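Local coordinates for protein 5'-nucleotidase SURE (Aquifex aeolicus, PDB 2WQK) that probably hydrolyses nucleoside 5'-monophosphates to nucleosides and phosphate, using one divalent metal ion per subunit, at residues T3-N8 and D71-G76; P97-D102 and N161-N166; G174-R179 and D217-L222; K186-K191 and A204-G209. All coordinates share one frame; numbering follows the deposited sequence. Where two conformers were deposited one is given.

Contact 1 of 4, residues T3-N8 and D71-G76; sequences TFLLVN and DCVHLG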
loop_
_atom_site.group_PDB
_atom_site.type_symbol
_atom_site.label_atom_id
_atom_site.label_comp_id
_atom_site.label_asym_id
_atom_site.label_seq_id
_atom_site.Cartn_x
_atom_site.Cartn_y
_atom_site.Cartn_z
ATOM N N THR A 3 27.583 -16.822 15.677
ATOM C CA THR A 3 26.953 -15.578 15.293
ATOM C C THR A 3 25.646 -15.918 14.593
ATOM O O THR A 3 25.616 -16.862 13.760
ATOM C CB THR A 3 27.874 -14.731 14.363
ATOM O OG1 THR A 3 29.104 -14.423 15.045
ATOM C CG2 THR A 3 27.196 -13.447 13.863
ATOM N N PHE A 4 24.597 -15.179 14.967
ATOM C CA PHE A 4 23.269 -15.372 14.365
ATOM C C PHE A 4 22.840 -14.089 13.685
ATOM O O PHE A 4 22.970 -13.013 14.244
ATOM C CB PHE A 4 22.235 -15.720 15.430
ATOM C CG PHE A 4 22.745 -16.701 16.446
ATOM C CD1 PHE A 4 23.105 -17.965 16.066
ATOM C CD2 PHE A 4 22.900 -16.339 17.786
ATOM C CE1 PHE A 4 23.596 -18.871 16.975
ATOM C CE2 PHE A 4 23.387 -17.265 18.687
ATOM C CZ PHE A 4 23.735 -18.507 18.279
ATOM N N LEU A 5 22.274 -14.224 12.470
ATOM C CA LEU A 5 21.641 -13.107 11.784
ATOM C C LEU A 5 20.132 -13.301 12.029
ATOM O O LEU A 5 19.564 -14.299 11.584
ATOM C CB LEU A 5 21.951 -13.148 10.285
ATOM C CG LEU A 5 21.269 -12.064 9.438
ATOM C CD1 LEU A 5 21.570 -10.706 9.969
ATOM C CD2 LEU A 5 21.671 -12.193 7.949
ATOM N N LEU A 6 19.531 -12.360 12.746
ATOM C CA LEU A 6 18.147 -12.446 13.192
ATOM C C LEU A 6 17.341 -11.371 12.503
ATOM O O LEU A 6 17.663 -10.171 12.564
ATOM C CB LEU A 6 18.094 -12.238 14.719
ATOM C CG LEU A 6 16.710 -12.168 15.374
ATOM C CD1 LEU A 6 15.859 -13.401 15.068
ATOM C CD2 LEU A 6 16.805 -11.941 16.886
ATOM N N VAL A 7 16.262 -11.806 11.845
ATOM C CA VAL A 7 15.376 -10.921 11.102
ATOM C C VAL A 7 13.951 -11.216 11.557
ATOM O O VAL A 7 13.692 -12.182 12.281
ATOM C CB VAL A 7 15.508 -11.138 9.569
ATOM C CG1 VAL A 7 16.980 -11.029 9.163
ATOM C CG2 VAL A 7 14.891 -12.482 9.131
ATOM N N ASN A 8 13.014 -10.385 11.110
ATOM C CA ASN A 8 11.605 -10.715 11.277
ATOM C C ASN A 8 10.779 -9.989 10.206
ATOM O O ASN A 8 11.345 -9.343 9.312
ATOM C CB ASN A 8 11.074 -10.447 12.687
ATOM C CG ASN A 8 10.743 -8.967 12.941
ATOM O OD1 ASN A 8 11.173 -8.085 12.196
ATOM N ND2 ASN A 8 10.011 -8.691 14.038
ATOM N N ASP A 71 15.142 -8.813 2.025
ATOM C CA ASP A 71 16.071 -7.663 1.915
ATOM C C ASP A 71 17.000 -7.679 3.155
ATOM O O ASP A 71 18.211 -7.468 3.058
ATOM C CB ASP A 71 15.344 -6.342 1.890
ATOM C CG ASP A 71 14.500 -6.136 0.607
ATOM O OD1 ASP A 71 14.822 -6.768 -0.424
ATOM O OD2 ASP A 71 13.554 -5.307 0.672
ATOM N N CYS A 72 16.389 -7.896 4.308
ATOM C CA CYS A 72 17.142 -7.854 5.575
ATOM C C CYS A 72 18.224 -8.957 5.615
ATOM O O CYS A 72 19.351 -8.729 6.093
ATOM C CB CYS A 72 16.196 -7.964 6.780
ATOM S SG CYS A 72 15.133 -6.566 7.023
ATOM N N VAL A 73 17.858 -10.173 5.197
ATOM C CA VAL A 73 18.813 -11.274 5.174
ATOM C C VAL A 73 19.964 -10.975 4.220
ATOM O O VAL A 73 21.136 -11.146 4.554
ATOM C CB VAL A 73 18.159 -12.637 4.837
ATOM C CG1 VAL A 73 19.201 -13.740 4.598
ATOM C CG2 VAL A 73 17.081 -13.000 5.883
ATOM N N HIS A 74 19.610 -10.495 3.028
ATOM C CA HIS A 74 20.629 -10.245 2.036
ATOM C C HIS A 74 21.548 -9.070 2.403
ATOM O O HIS A 74 22.809 -9.178 2.238
ATOM C CB HIS A 74 20.004 -10.094 0.637
ATOM C CG HIS A 74 19.532 -11.406 0.070
ATOM N ND1 HIS A 74 20.123 -11.999 -1.024
ATOM C CD2 HIS A 74 18.538 -12.242 0.450
ATOM C CE1 HIS A 74 19.525 -13.156 -1.275
ATOM N NE2 HIS A 74 18.552 -13.328 -0.400
ATOM N N LEU A 75 20.964 -7.982 2.902
ATOM C CA LEU A 75 21.802 -6.843 3.348
ATOM C C LEU A 75 22.579 -7.243 4.613
ATOM O O LEU A 75 23.731 -6.820 4.812
ATOM C CB LEU A 75 20.972 -5.585 3.599
ATOM C CG LEU A 75 20.408 -4.904 2.334
ATOM C CD1 LEU A 75 19.502 -3.750 2.706
ATOM C CD2 LEU A 75 21.525 -4.424 1.366
ATOM N N GLY A 76 21.945 -7.995 5.494
ATOM C CA GLY A 76 22.658 -8.468 6.698
ATOM C C GLY A 76 23.896 -9.271 6.353
ATOM O O GLY A 76 24.994 -9.079 6.908
#
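Val7 and Val73 cross at about a right angle, and a single methyl of the helix residue serves both methyls of the strand residue: Val73 CG2 lies 3.8 Å from Val7 CG1 and 4.0 Å from Val7 CG2. With CG1 anti to the backbone N (chi1 171°), the two methyls of Val73 part: CG2 goes to Val7 and CG1 more loosely to Leu5 CD2. Val7 CG1 also touches Cys72 CB at 4.0 Å, so it rests against two successive residues of the helix. Leu5, two residues back on the same side of the strand, meets mainly backbone. Its CG stands anti to the backbone N (chi1 177°), and from there CD2 comes 3.6 Å from Val73 O while CD1 lies 4.1 Å from Gly76 CA. Glycine at this position matters, because a CB on residue 76 would point at the strand and collide with Leu5 CD1.

The 71-76 segment of helix 69-80 runs roughly antiparallel to strand 3-7 (152°) along one face of the mixed sheet of this alpha/beta fold, where the strand lies between strands 29-35 and 88-94. Leu6 points to the other face and packs on helix 15-24. The far side of helix 69-80 faces another subunit, with His74 hydrogen-bonded to Glu187 of the second subunit. Val7 also lies near the metal site, its side chain about 8 Å from that of Asp9, a predicted metal ligand. Only apolar side chains and backbone atoms meet across the interface and no hydrogen bond spans it, so this contact rests on burial of apolar groups and van der Waals packing.

Contact 2 of 4, residues P97-D102 and N161-N166; sequences PNLGED and NVNIPN. With SO4 (sulfate ion), chain C.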
loop_
_atom_site.group_PDB
_atom_site.type_symbol
_atom_site.label_atom_id
_atom_site.label_comp_id
_atom_site.label_asym_id
_atom_site.label_seq_id
_atom_site.Cartn_x
_atom_site.Cartn_y
_atom_site.Cartn_z
ATOM N N PRO A 97 0.841 -17.543 14.174
ATOM C CA PRO A 97 1.357 -18.783 13.611
ATOM C C PRO A 97 1.642 -18.752 12.121
ATOM O O PRO A 97 1.098 -17.905 11.394
ATOM C CB PRO A 97 0.257 -19.798 13.902
ATOM C CG PRO A 97 -0.968 -18.962 13.909
ATOM C CD PRO A 97 -0.599 -17.593 14.449
ATOM N N ASN A 98 2.478 -19.696 11.688
ATOM C CA ASN A 98 2.696 -19.973 10.270
ATOM C C ASN A 98 2.670 -21.478 10.047
ATOM O O ASN A 98 3.700 -22.174 10.157
ATOM C CB ASN A 98 4.002 -19.338 9.842
ATOM C CG ASN A 98 3.856 -17.842 9.659
ATOM O OD1 ASN A 98 3.081 -17.380 8.799
ATOM N ND2 ASN A 98 4.575 -17.060 10.481
ATOM N N LEU A 99 1.444 -21.981 9.832
ATOM C CA LEU A 99 1.155 -23.386 9.765
ATOM C C LEU A 99 0.556 -23.765 8.409
ATOM O O LEU A 99 -0.094 -22.955 7.727
ATOM C CB LEU A 99 0.103 -23.730 10.836
ATOM C CG LEU A 99 0.595 -23.541 12.260
ATOM C CD1 LEU A 99 -0.582 -23.374 13.241
ATOM C CD2 LEU A 99 1.521 -24.675 12.707
ATOM N N GLY A 100 0.753 -25.026 8.076
ATOM C CA GLY A 100 0.031 -25.617 6.964
ATOM C C GLY A 100 0.281 -24.911 5.651
ATOM O O GLY A 100 1.372 -24.423 5.356
ATOM N N GLU A 101 -0.788 -24.807 4.881
ATOM C CA GLU A 101 -0.741 -24.237 3.536
ATOM C C GLU A 101 -0.309 -22.803 3.514
ATOM O O GLU A 101 0.269 -22.280 2.522
ATOM C CB GLU A 101 -2.138 -24.304 2.885
ATOM C CG GLU A 101 -2.617 -25.700 2.620
ATOM C CD GLU A 101 -1.635 -26.518 1.794
ATOM O OE1 GLU A 101 -0.673 -25.945 1.231
ATOM O OE2 GLU A 101 -1.831 -27.749 1.705
ATOM N N ASP A 102 -0.583 -22.102 4.606
ATOM C CA ASP A 102 -0.278 -20.677 4.699
ATOM C C ASP A 102 1.246 -20.303 4.819
ATOM O O ASP A 102 1.653 -19.133 4.720
ATOM C CB ASP A 102 -1.214 -20.096 5.743
ATOM C CG ASP A 102 -2.705 -20.228 5.301
ATOM O OD1 ASP A 102 -3.022 -19.865 4.131
ATOM O OD2 ASP A 102 -3.543 -20.719 6.083
ATOM N N ASN A 161 10.783 -24.864 10.101
ATOM C CA ASN A 161 9.645 -24.039 10.415
ATOM C C ASN A 161 9.066 -24.423 11.769
ATOM O O ASN A 161 8.619 -25.542 11.938
ATOM C CB ASN A 161 8.533 -24.125 9.370
ATOM C CG ASN A 161 7.483 -23.081 9.614
ATOM O OD1 ASN A 161 7.812 -21.904 9.879
ATOM N ND2 ASN A 161 6.196 -23.496 9.577
ATOM N N VAL A 162 9.240 -23.523 12.755
ATOM C CA VAL A 162 8.903 -23.856 14.160
ATOM C C VAL A 162 7.740 -23.010 14.620
ATOM O O VAL A 162 7.755 -21.784 14.433
ATOM C CB VAL A 162 10.124 -23.624 15.079
ATOM C CG1 VAL A 162 9.786 -23.994 16.535
ATOM C CG2 VAL A 162 11.340 -24.419 14.579
ATOM N N ASN A 163 6.710 -23.661 15.194
ATOM C CA ASN A 163 5.590 -22.938 15.810
ATOM C C ASN A 163 5.541 -23.357 17.276
ATOM O O ASN A 163 5.652 -24.557 17.578
ATOM C CB ASN A 163 4.257 -23.262 15.128
ATOM C CG ASN A 163 4.103 -22.513 13.810
ATOM O OD1 ASN A 163 3.422 -21.479 13.753
ATOM N ND2 ASN A 163 4.748 -23.050 12.725
ATOM N N ILE A 164 5.343 -22.370 18.142
ATOM C CA ILE A 164 5.349 -22.619 19.597
ATOM C C ILE A 164 4.029 -22.182 20.192
ATOM O O ILE A 164 3.612 -21.058 20.003
ATOM C CB ILE A 164 6.483 -21.849 20.305
ATOM C CG1 ILE A 164 7.841 -22.047 19.619
ATOM C CG2 ILE A 164 6.539 -22.202 21.806
ATOM C CD1 ILE A 164 8.157 -20.949 18.524
ATOM N N PRO A 165 3.368 -23.081 20.939
ATOM C CA PRO A 165 2.149 -22.690 21.652
ATOM C C PRO A 165 2.355 -21.545 22.645
ATOM O O PRO A 165 3.431 -21.411 23.221
ATOM C CB PRO A 165 1.802 -23.952 22.467
ATOM C CG PRO A 165 2.524 -25.039 21.968
ATOM C CD PRO A 165 3.710 -24.487 21.165
ATOM N N ASN A 166 1.298 -20.763 22.859
ATOM C CA ASN A 166 1.346 -19.668 23.805
ATOM C C ASN A 166 1.136 -20.177 25.214
ATOM O O ASN A 166 0.051 -20.019 25.787
ATOM C CB ASN A 166 0.313 -18.612 23.463
ATOM C CG ASN A 166 0.469 -17.365 24.283
ATOM O OD1 ASN A 166 1.561 -17.066 24.739
ATOM N ND2 ASN A 166 -0.625 -16.617 24.463
HETATM S S SO4 C . 4.214 -13.264 8.601
HETATM O O1 SO4 C . 3.038 -13.287 9.469
HETATM O O2 SO4 C . 5.014 -12.055 8.977
HETATM O O3 SO4 C . 5.041 -14.393 8.830
HETATM O O4 SO4 C . 3.839 -13.173 7.154
#
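Asn163 grips the backbone of Asn98 with both ends of its amide. Its OD1 accepts from Asn98 N at 2.9 Å, the N-H arriving in the carbonyl plane on a lone pair, while Asn163 ND2 donates to Asn98 O at 2.9 Å from above the plane of that carbonyl, 56° out of it. The same oxygen takes a second bond, 2.9 Å from Asn161 ND2, and this donor approaches nearly along the C=O axis (162°) with the oxygen in the plane of the Asn161 amide. Two side-chain amides therefore hold one buried carbonyl. An alanine in place of Asn163 would probably leave Asn98 N without this acceptor and Asn98 O without one of its two amide donors, freeing the loop to shift.

Asn161 and Asn163, two residues apart on strand 158-165 of the central sheet, point from the same side of it to the loop that follows strand 88-94, the strand whose end carries the metal ligand Asn94. The Asn98 side chain is about 6 Å from the sodium ion bound by Asp10, Ser40 and Asn94.

Nonpolar contact comes from Leu99, whose CD2 sits over the flat face of the Asn163 amide, 3.5 Å from Asn163 CG. Pro97 flanks the oxygen end, its CA 3.4 Å from Asn163 OD1.

Anion binding is the remaining interaction. Asn98 ND2 donates to sulfate O3 at 3.2 Å in a bent bond (137°), and it is also hydrogen-bonded to Ser126. Ser106, Gly107 and Thr108 also bond to the sulfate, which probably comes from the crystallisation liquor and may mark where a substrate phosphate would lie.

Contact 3 of 4, residues G174-R179 and D217-L222; sequences GIKVTR and DYWAVL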
loop_
_atom_site.group_PDB
_atom_site.type_symbol
_atom_site.label_atom_id
_atom_site.label_comp_id
_atom_site.label_asym_id
_atom_site.label_seq_id
_atom_site.Cartn_x
_atom_site.Cartn_y
_atom_site.Cartn_z
ATOM N N GLY A 174 6.290 -30.750 25.037
ATOM C CA GLY A 174 7.422 -31.355 24.407
ATOM C C GLY A 174 7.564 -30.703 23.041
ATOM O O GLY A 174 6.844 -29.760 22.728
ATOM N N ILE A 175 8.503 -31.243 22.296
ATOM C CA ILE A 175 8.794 -30.804 20.912
ATOM C C ILE A 175 8.559 -32.013 20.024
ATOM O O ILE A 175 9.077 -33.106 20.285
ATOM C CB ILE A 175 10.267 -30.309 20.795
ATOM C CG1 ILE A 175 10.535 -29.127 21.762
ATOM C CG2 ILE A 175 10.654 -29.927 19.329
ATOM C CD1 ILE A 175 11.973 -28.688 21.802
ATOM N N LYS A 176 7.825 -31.787 18.928
ATOM C CA LYS A 176 7.544 -32.802 17.939
ATOM C C LYS A 176 8.000 -32.353 16.547
ATOM O O LYS A 176 7.744 -31.234 16.142
ATOM C CB LYS A 176 6.036 -33.072 17.879
ATOM C CG LYS A 176 5.482 -33.756 19.144
ATOM C CD LYS A 176 3.993 -33.943 19.054
ATOM C CE LYS A 176 3.616 -35.035 18.086
ATOM N NZ LYS A 176 4.224 -36.378 18.377
ATOM N N VAL A 177 8.621 -33.283 15.854
ATOM C CA VAL A 177 8.878 -33.164 14.421
ATOM C C VAL A 177 7.551 -33.456 13.702
ATOM O O VAL A 177 6.909 -34.472 13.967
ATOM C CB VAL A 177 9.978 -34.130 13.967
ATOM C CG1 VAL A 177 10.110 -34.156 12.418
ATOM C CG2 VAL A 177 11.293 -33.794 14.674
ATOM N N THR A 178 7.148 -32.558 12.802
ATOM C CA THR A 178 5.816 -32.561 12.207
ATOM C C THR A 178 5.916 -32.379 10.668
ATOM O O THR A 178 6.948 -31.943 10.136
ATOM C CB THR A 178 4.977 -31.394 12.755
ATOM O OG1 THR A 178 5.647 -30.174 12.470
ATOM C CG2 THR A 178 4.728 -31.537 14.280
ATOM N N ARG A 179 4.845 -32.777 9.981
ATOM C CA ARG A 179 4.653 -32.398 8.585
ATOM C C ARG A 179 3.767 -31.165 8.454
ATOM O O ARG A 179 2.983 -30.843 9.335
ATOM C CB ARG A 179 4.040 -33.567 7.781
ATOM C CG ARG A 179 2.624 -33.964 8.148
ATOM C CD ARG A 179 2.099 -35.073 7.259
ATOM N NE ARG A 179 0.686 -35.361 7.550
ATOM C CZ ARG A 179 0.261 -36.172 8.479
ATOM N NH1 ARG A 179 1.130 -36.769 9.275
ATOM N NH2 ARG A 179 -1.071 -36.352 8.627
ATOM N N ASP A 217 1.733 -30.166 11.882
ATOM C CA ASP A 217 2.071 -28.964 12.634
ATOM C C ASP A 217 0.888 -28.448 13.463
ATOM O O ASP A 217 1.024 -28.148 14.659
ATOM C CB ASP A 217 2.682 -27.879 11.705
ATOM C CG ASP A 217 1.857 -27.553 10.430
ATOM O OD1 ASP A 217 0.749 -28.109 10.217
ATOM O OD2 ASP A 217 2.379 -26.655 9.688
ATOM N N TYR A 218 -0.278 -28.382 12.844
ATOM C CA TYR A 218 -1.478 -27.903 13.548
ATOM C C TYR A 218 -1.761 -28.766 14.771
ATOM O O TYR A 218 -2.013 -28.248 15.873
ATOM C CB TYR A 218 -2.709 -27.988 12.653
ATOM C CG TYR A 218 -2.810 -27.005 11.545
ATOM C CD1 TYR A 218 -3.228 -25.715 11.777
ATOM C CD2 TYR A 218 -2.546 -27.395 10.238
ATOM C CE1 TYR A 218 -3.366 -24.797 10.715
ATOM C CE2 TYR A 218 -2.673 -26.514 9.218
ATOM C CZ TYR A 218 -3.109 -25.224 9.455
ATOM O OH TYR A 218 -3.193 -24.384 8.373
ATOM N N TRP A 219 -1.748 -30.083 14.592
ATOM C CA TRP A 219 -2.108 -30.964 15.742
ATOM C C TRP A 219 -1.151 -30.740 16.894
ATOM O O TRP A 219 -1.565 -30.658 18.062
ATOM C CB TRP A 219 -2.117 -32.445 15.331
ATOM C CG TRP A 219 -2.600 -33.380 16.406
ATOM C CD1 TRP A 219 -3.863 -33.904 16.521
ATOM C CD2 TRP A 219 -1.846 -33.890 17.519
ATOM N NE1 TRP A 219 -3.924 -34.689 17.648
ATOM C CE2 TRP A 219 -2.707 -34.719 18.263
ATOM C CE3 TRP A 219 -0.525 -33.745 17.949
ATOM C CZ2 TRP A 219 -2.305 -35.344 19.432
ATOM C CZ3 TRP A 219 -0.121 -34.395 19.119
ATOM C CH2 TRP A 219 -1.003 -35.188 19.831
ATOM N N ALA A 220 0.144 -30.614 16.599
ATOM C CA ALA A 220 1.153 -30.489 17.661
ATOM C C ALA A 220 0.840 -29.255 18.495
ATOM O O ALA A 220 0.734 -29.348 19.737
ATOM C CB ALA A 220 2.576 -30.402 17.040
ATOM N N VAL A 221 0.688 -28.093 17.866
ATOM C CA VAL A 221 0.499 -26.851 18.627
ATOM C C VAL A 221 -0.869 -26.802 19.318
ATOM O O VAL A 221 -0.966 -26.266 20.434
ATOM C CB VAL A 221 0.773 -25.588 17.785
ATOM C CG1 VAL A 221 2.258 -25.554 17.398
ATOM C CG2 VAL A 221 -0.134 -25.510 16.565
ATOM N N LEU A 222 -1.898 -27.349 18.678
ATOM C CA LEU A 222 -3.245 -27.408 19.280
ATOM C C LEU A 222 -3.231 -28.222 20.573
ATOM O O LEU A 222 -4.089 -28.018 21.471
ATOM C CB LEU A 222 -4.266 -27.988 18.289
ATOM C CG LEU A 222 -4.799 -26.999 17.242
ATOM C CD1 LEU A 222 -5.456 -27.732 16.025
ATOM C CD2 LEU A 222 -5.778 -25.954 17.891
#
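Lys176 is the first residue of its strand to touch the helix, and it does so with its aliphatic chain against Trp219. The chain bends at CE and again at NZ (chi3 73°, chi4 57°), and Lys176 CE lies 3.9 Å from Trp219 CZ3, approaching the indole obliquely. Nearer the backbone, Lys176 CD comes 4.3 Å from Ala220 CB. Thr178, just past the end of the strand, also points to the helix. Its methyl CG2 packs 3.7 Å from Ala220 CB, and its CB stands 3.6 Å from Asp217 N at the start of the helix. The hydroxyl OG1 is engaged elsewhere, with Thr229 and Ser227. Arg179 takes part through its backbone: Arg179 O accepts from Asp217 N at 2.9 Å, the donor arriving almost in line with the carbonyl (165°). Asp217 OD1 in turn accepts from Tyr218 N at 2.8 Å and from Gly181, while OD2 bonds to Gly100.

The short helix 217-222 is thus set against strand 174-177, the outermost strand at this end of the sheet within the chain. Strand 225-232 pairs with that strand alongside, Val221 and Leu222 pack on Phe128 of strand 122-128, and Ile175 points the other way, onto helix 135-152.

Contact 4 of 4, residues K186-K191 and A204-G209; sequences KERVFK and AAEEFG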
loop_
_atom_site.group_PDB
_atom_site.type_symbol
_atom_site.label_atom_id
_atom_site.label_comp_id
_atom_site.label_asym_id
_atom_site.label_seq_id
_atom_site.Cartn_x
_atom_site.Cartn_y
_atom_site.Cartn_z
ATOM N N LYS A 186 -12.767 -25.209 8.090
ATOM C CA LYS A 186 -13.755 -25.331 7.024
ATOM C C LYS A 186 -14.012 -23.936 6.452
ATOM O O LYS A 186 -14.261 -22.983 7.177
ATOM C CB LYS A 186 -15.072 -25.877 7.580
ATOM C CG LYS A 186 -15.016 -27.334 8.003
ATOM C CD LYS A 186 -15.344 -28.269 6.849
ATOM C CE LYS A 186 -15.267 -29.730 7.268
ATOM N NZ LYS A 186 -13.869 -30.148 7.572
ATOM N N GLU A 187 -13.952 -23.822 5.139
ATOM C CA GLU A 187 -14.171 -22.548 4.473
ATOM C C GLU A 187 -15.641 -22.395 4.085
ATOM O O GLU A 187 -16.223 -23.257 3.449
ATOM C CB GLU A 187 -13.263 -22.479 3.247
ATOM C CG GLU A 187 -13.342 -21.224 2.449
ATOM C CD GLU A 187 -12.175 -21.122 1.471
ATOM O OE1 GLU A 187 -12.341 -21.515 0.314
ATOM O OE2 GLU A 187 -11.067 -20.689 1.878
ATOM N N ARG A 188 -16.221 -21.264 4.456
ATOM C CA ARG A 188 -17.592 -20.938 4.071
ATOM C C ARG A 188 -17.626 -19.497 3.572
ATOM O O ARG A 188 -17.040 -18.630 4.219
ATOM C CB ARG A 188 -18.505 -21.067 5.290
ATOM C CG ARG A 188 -19.973 -21.217 4.977
ATOM C CD ARG A 188 -20.815 -20.940 6.245
ATOM N NE ARG A 188 -22.285 -20.902 6.101
ATOM C CZ ARG A 188 -22.998 -20.217 5.199
ATOM N NH1 ARG A 188 -22.440 -19.488 4.236
ATOM N NH2 ARG A 188 -24.329 -20.287 5.251
ATOM N N VAL A 189 -18.309 -19.250 2.459
ATOM C CA VAL A 189 -18.437 -17.887 1.914
ATOM C C VAL A 189 -19.826 -17.355 2.238
ATOM O O VAL A 189 -20.848 -18.051 2.030
ATOM C CB VAL A 189 -18.181 -17.837 0.387
ATOM C CG1 VAL A 189 -18.346 -16.431 -0.130
ATOM C CG2 VAL A 189 -16.789 -18.414 0.069
ATOM N N PHE A 190 -19.854 -16.161 2.818
ATOM C CA PHE A 190 -21.115 -15.471 3.183
ATOM C C PHE A 190 -21.347 -14.377 2.142
ATOM O O PHE A 190 -20.409 -13.691 1.761
ATOM C CB PHE A 190 -21.010 -14.873 4.576
ATOM C CG PHE A 190 -20.975 -15.912 5.687
ATOM C CD1 PHE A 190 -22.118 -16.205 6.411
ATOM C CD2 PHE A 190 -19.807 -16.605 5.987
ATOM C CE1 PHE A 190 -22.097 -17.168 7.420
ATOM C CE2 PHE A 190 -19.774 -17.575 6.994
ATOM C CZ PHE A 190 -20.924 -17.850 7.719
ATOM N N LYS A 191 -22.586 -14.228 1.677
ATOM C CA LYS A 191 -22.960 -13.238 0.688
ATOM C C LYS A 191 -23.743 -12.113 1.374
ATOM O O LYS A 191 -24.635 -12.367 2.220
ATOM C CB LYS A 191 -23.864 -13.846 -0.403
ATOM C CG LYS A 191 -24.149 -12.913 -1.555
ATOM C CD LYS A 191 -24.915 -13.606 -2.672
ATOM C CE LYS A 191 -25.220 -12.665 -3.814
ATOM N NZ LYS A 191 -26.094 -13.359 -4.848
ATOM N N ALA A 204 -15.101 -16.996 5.218
ATOM C CA ALA A 204 -14.969 -17.294 6.645
ATOM C C ALA A 204 -14.258 -18.609 6.878
ATOM O O ALA A 204 -14.471 -19.573 6.128
ATOM C CB ALA A 204 -16.338 -17.333 7.329
ATOM N N ALA A 205 -13.454 -18.643 7.939
ATOM C CA ALA A 205 -12.820 -19.862 8.433
ATOM C C ALA A 205 -13.635 -20.362 9.656
ATOM O O ALA A 205 -13.795 -19.624 10.631
ATOM C CB ALA A 205 -11.378 -19.590 8.829
ATOM N N GLU A 206 -14.160 -21.586 9.562
ATOM C CA GLU A 206 -15.057 -22.187 10.558
ATOM C C GLU A 206 -14.407 -23.428 11.159
ATOM O O GLU A 206 -13.555 -24.043 10.530
ATOM C CB GLU A 206 -16.366 -22.632 9.889
ATOM C CG GLU A 206 -17.156 -21.544 9.126
ATOM C CD GLU A 206 -17.795 -20.496 10.032
ATOM O OE1 GLU A 206 -17.788 -20.671 11.271
ATOM O OE2 GLU A 206 -18.309 -19.486 9.498
ATOM N N GLU A 207 -14.839 -23.819 12.362
ATOM C CA GLU A 207 -14.391 -25.074 12.968
ATOM C C GLU A 207 -12.861 -25.252 12.987
ATOM O O GLU A 207 -12.354 -26.320 12.632
ATOM C CB GLU A 207 -15.037 -26.255 12.235
ATOM C CG GLU A 207 -16.570 -26.162 12.130
ATOM C CD GLU A 207 -17.195 -27.332 11.379
ATOM O OE1 GLU A 207 -16.488 -28.333 11.109
ATOM O OE2 GLU A 207 -18.407 -27.256 11.056
ATOM N N PHE A 208 -12.135 -24.225 13.435
ATOM C CA PHE A 208 -10.662 -24.297 13.493
ATOM C C PHE A 208 -10.159 -25.442 14.382
ATOM O O PHE A 208 -10.518 -25.534 15.572
ATOM C CB PHE A 208 -10.020 -22.981 13.968
ATOM C CG PHE A 208 -8.511 -22.955 13.794
ATOM C CD1 PHE A 208 -7.942 -22.638 12.553
ATOM C CD2 PHE A 208 -7.660 -23.282 14.861
ATOM C CE1 PHE A 208 -6.554 -22.628 12.379
ATOM C CE2 PHE A 208 -6.264 -23.282 14.701
ATOM C CZ PHE A 208 -5.708 -22.950 13.458
ATOM N N GLY A 209 -9.355 -26.326 13.797
ATOM C CA GLY A 209 -8.745 -27.433 14.534
ATOM C C GLY A 209 -9.657 -28.588 14.937
ATOM O O GLY A 209 -9.209 -29.534 15.606
#
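Phe190 reaches across to Ala204 and Glu206 with one edge of its ring. From CB, the first torsion puts CG anti to the carbonyl carbon (chi1 -70°). Beyond CG, the CD2 atom of Phe190 lies 3.8 Å from Ala204 CB, and Phe190 CE2 is closer still to that methyl, at 3.5 Å. The methyl sits near the ring plane. At the tip, in one of two modelled conformers of Glu206, OE2 meets the same edge in plane, 3.5 Å from Phe190 CE2, the two side chains tip to tip with ring and carboxylate planes turned 54° apart. One ring face carries the guanidinium of Arg188, whose NH1 lies over the ring centre, 3.8 Å above its plane. An alanine in place of Phe190 would probably open a gap beside Ala204 and leave the Arg188 guanidinium freer to turn.

The strands form an antiparallel beta hairpin, 186-193 with 199-206, extending far from the centre of the chain. Lys186 and Glu206 make a hydrogen-bonded pair, as do Arg188 and Ala204; Ala204 N meets Arg188 O at 2.7 Å. Between them Glu187 and Ala205 form a non-hydrogen-bonded pair, where Glu187 CA makes a CA-H...O contact with Ala204 O (3.4 Å).

Glu187 and Ala205 point to the other face, where with Arg78 and His74, both of the second subunit, Glu187 forms a salt bridge and a hydrogen bond respectively. Phe190 and Ala204 pack on Pro195 of a third subunit.

From the N terminus, contact 1 closes first, tying strand 3-7 to helix 69-80 close to the metal site. Contact 2 opens only after that, joining the loop beyond strand 88-94 to strand 158-165 farther across the same sheet. Contact 3 then closes a loop from strand 174-177 to helix 217-222, and contact 4, the hairpin, is nested inside it. No two contacts cross. Contacts 2 and 3 touch directly, Asn163 O packing on Val221 CG1. Contacts 3 and 4 meet where Leu222 packs on Gly209. Contact 1 stands apart from the others within the chain, yet, like contacts 3 and 4, it touches the second subunit.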